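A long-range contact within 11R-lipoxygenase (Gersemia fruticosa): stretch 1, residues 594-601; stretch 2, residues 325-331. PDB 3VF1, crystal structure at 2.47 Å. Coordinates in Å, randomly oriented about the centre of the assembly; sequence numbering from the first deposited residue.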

# COMPACT_ATOMS: atom_id res chain seq x y z
N THR A 594 -15.21 9.06 -12.09
CA THR A 594 -14.60 7.77 -12.39
C THR A 594 -14.85 7.36 -13.84
O THR A 594 -14.06 6.64 -14.43
CB THR A 594 -15.12 6.67 -11.46
OG1 THR A 594 -16.54 6.54 -11.60
CG2 THR A 594 -14.78 6.99 -10.01
N LEU A 595 -15.97 7.82 -14.39
CA LEU A 595 -16.30 7.51 -15.78
C LEU A 595 -17.12 8.63 -16.42
O LEU A 595 -17.66 9.49 -15.72
CB LEU A 595 -17.06 6.19 -15.87
CG LEU A 595 -18.42 6.11 -15.17
CD1 LEU A 595 -19.52 6.78 -15.98
CD2 LEU A 595 -18.79 4.66 -14.88
N MET A 596 -17.21 8.60 -17.74
CA MET A 596 -18.09 9.49 -18.48
C MET A 596 -18.96 8.65 -19.41
O MET A 596 -18.46 7.74 -20.07
CB MET A 596 -17.28 10.51 -19.29
CG MET A 596 -16.59 11.56 -18.44
SD MET A 596 -17.74 12.63 -17.56
CE MET A 596 -16.63 13.88 -16.91
N ARG A 597 -20.25 8.95 -19.46
CA ARG A 597 -21.19 8.16 -20.24
C ARG A 597 -21.43 8.76 -21.62
O ARG A 597 -22.10 8.16 -22.46
CB ARG A 597 -22.52 8.05 -19.50
CG ARG A 597 -22.46 7.21 -18.24
CD ARG A 597 -23.82 7.13 -17.59
NE ARG A 597 -24.24 8.44 -17.09
CZ ARG A 597 -25.50 8.87 -17.07
NH1 ARG A 597 -26.49 8.11 -17.51
NH2 ARG A 597 -25.77 10.08 -16.60
N GLN A 598 -20.89 9.95 -21.85
CA GLN A 598 -21.00 10.60 -23.14
C GLN A 598 -19.62 11.06 -23.59
O GLN A 598 -18.76 11.33 -22.77
CB GLN A 598 -21.92 11.82 -23.06
CG GLN A 598 -23.35 11.48 -22.66
CD GLN A 598 -24.10 10.75 -23.76
OE1 GLN A 598 -23.68 10.75 -24.92
NE2 GLN A 598 -25.20 10.12 -23.40
N PRO A 599 -19.41 11.13 -24.91
CA PRO A 599 -18.13 11.65 -25.41
C PRO A 599 -17.97 13.12 -25.04
O PRO A 599 -18.96 13.78 -24.75
CB PRO A 599 -18.24 11.47 -26.93
CG PRO A 599 -19.70 11.40 -27.21
CD PRO A 599 -20.33 10.76 -26.01
N PRO A 600 -16.73 13.62 -25.05
CA PRO A 600 -16.49 15.03 -24.70
C PRO A 600 -17.10 15.96 -25.73
O PRO A 600 -17.49 15.52 -26.81
CB PRO A 600 -14.96 15.13 -24.72
CG PRO A 600 -14.52 14.05 -25.66
CD PRO A 600 -15.50 12.93 -25.47
N PRO A 601 -17.20 17.26 -25.40
CA PRO A 601 -17.75 18.24 -26.34
C PRO A 601 -16.80 18.48 -27.50
O PRO A 601 -15.59 18.37 -27.34
CB PRO A 601 -17.88 19.50 -25.48
CG PRO A 601 -16.85 19.35 -24.43
CD PRO A 601 -16.78 17.88 -24.13
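Stretch 2, residues 325-331: DKRYITT

How do the two stretches meet? Neither stretch builds a regular sheet with the other. Residues 594-601 form no helix or strand, and most of their residues are extended, ending in three consecutive prolines; stretch 2 is largely loop, also drawn out, with phi near -120° to -155° from R327 to I329. The chains cross obliquely rather than running alongside each other. Where the backbones come nearest, the CA atoms of R597 and R327 are 4.8 Å apart, and those of M596 and Y328 are 5.3 Å apart. Farther along, the chains separate, with 7.8 Å between CA of P600 and CA of T330. Together the two stretches bury 428 Å², both sides summed, and Y328 contributes the largest share of any residue, 111 Å².

What does the beginning of stretch 1 offer to stretch 2? T594 stands back and makes no contact. L595, buried, with both chi angles in p, brings its CD2 to 3.8 Å from NE of R327, so that a methyl group lies over one face of the guanidinium. That group is also tied to an acid of its own stretch: NE of R327 donates to OD1 of D325 at 3.2 Å, and NH2 of R327 reaches OD2 of D325 at 2.9 Å in a salt bridge. The arginine is thus bonded to D325 within stretch 2, and through NH1 elsewhere in the structure, while L595 packs over one face.

Where do the backbones bond? At M596, whose carbonyl O accepts a hydrogen bond from N of Y328 at 2.9 Å. The N-H...O angle is 141°, a bent geometry, and this is the only hydrogen bond between the stretches. The same oxygen lies 3.2 Å from CA of R327, a CA-H...O contact, so one carbonyl is served by two successive residues. The CA-to-CB bond of M596 is sideways and the end of its side chain leads away. At R597 the backbone again faces stretch 2, with its CA 3.7 Å from O of K326, while its CA-to-CB bond points away and its guanidinium finds hydrogen bonds elsewhere in the structure.

How does Y328 fit against the middle of stretch 1? Its CA-to-CB bond points toward stretch 1, and with chi1 at -56° the ring lies along the backbone from R597 to P599. O of R597 comes to the ring's edge, 3.3 Å from CE1 of Y328, while C of Q598 is 3.4 Å from CD1 of Y328; the side chain of Q598 starts away from the contact. P599 then covers one face: its CD is 3.7 Å from CZ of Y328 and 3.8 Å from the ring centroid, just 17° off the normal, a CH-pi contact.

What closes the contact at the proline end? The CA-to-CB bond of P600 points toward stretch 2, that of T330 points toward stretch 1, and CG of P600 meets CG2 of T330 at 3.7 Å. OG1 of T330 is hydrogen-bonded elsewhere. P601 is out of reach, and the contact ends there.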

# COMPACT_ATOMS: atom_id res chain seq x y z
N ASP A 325 -23.77 -0.40 -21.99
CA ASP A 325 -22.83 0.35 -21.17
C ASP A 325 -21.66 0.86 -22.00
O ASP A 325 -20.76 0.10 -22.35
CB ASP A 325 -22.32 -0.52 -20.01
CG ASP A 325 -21.71 0.30 -18.89
OD1 ASP A 325 -21.35 1.47 -19.13
OD2 ASP A 325 -21.59 -0.23 -17.77
N LYS A 326 -21.67 2.16 -22.30
CA LYS A 326 -20.59 2.78 -23.05
C LYS A 326 -19.97 3.90 -22.23
O LYS A 326 -20.67 4.78 -21.72
CB LYS A 326 -21.11 3.34 -24.38
CG LYS A 326 -21.70 2.29 -25.30
CD LYS A 326 -21.95 2.86 -26.69
CE LYS A 326 -22.50 1.80 -27.64
NZ LYS A 326 -23.86 1.33 -27.24
N ARG A 327 -18.65 3.87 -22.10
CA ARG A 327 -17.93 4.87 -21.33
C ARG A 327 -16.84 5.51 -22.18
O ARG A 327 -16.40 4.94 -23.18
CB ARG A 327 -17.32 4.23 -20.08
CG ARG A 327 -18.34 3.50 -19.22
CD ARG A 327 -17.68 2.68 -18.13
NE ARG A 327 -18.64 1.82 -17.46
CZ ARG A 327 -18.32 0.90 -16.55
NH1 ARG A 327 -17.06 0.73 -16.19
NH2 ARG A 327 -19.27 0.16 -16.00
N TYR A 328 -16.42 6.70 -21.78
CA TYR A 328 -15.46 7.46 -22.57
C TYR A 328 -14.36 8.06 -21.71
O TYR A 328 -14.53 8.24 -20.50
CB TYR A 328 -16.19 8.59 -23.32
CG TYR A 328 -17.31 8.10 -24.20
CD1 TYR A 328 -18.58 7.87 -23.67
CD2 TYR A 328 -17.11 7.86 -25.55
CE1 TYR A 328 -19.61 7.42 -24.47
CE2 TYR A 328 -18.14 7.41 -26.36
CZ TYR A 328 -19.38 7.19 -25.81
OH TYR A 328 -20.41 6.75 -26.61
N ILE A 329 -13.23 8.34 -22.34
CA ILE A 329 -12.13 9.02 -21.69
C ILE A 329 -11.30 9.70 -22.77
O ILE A 329 -11.34 9.29 -23.93
CB ILE A 329 -11.23 8.04 -20.90
CG1 ILE A 329 -10.46 8.78 -19.80
CG2 ILE A 329 -10.26 7.32 -21.83
CD1 ILE A 329 -11.34 9.37 -18.71
N THR A 330 -10.57 10.74 -22.40
CA THR A 330 -9.71 11.43 -23.34
C THR A 330 -8.26 11.25 -22.90
O THR A 330 -7.95 10.39 -22.08
CB THR A 330 -10.06 12.93 -23.42
OG1 THR A 330 -9.66 13.60 -22.21
CG2 THR A 330 -11.56 13.11 -23.63
N THR A 331 -7.36 12.05 -23.47
CA THR A 331 -5.94 11.96 -23.17
C THR A 331 -5.43 13.37 -22.93
O THR A 331 -4.57 13.86 -23.66
CB THR A 331 -5.18 11.31 -24.33
OG1 THR A 331 -5.32 12.12 -25.51
CG2 THR A 331 -5.74 9.92 -24.62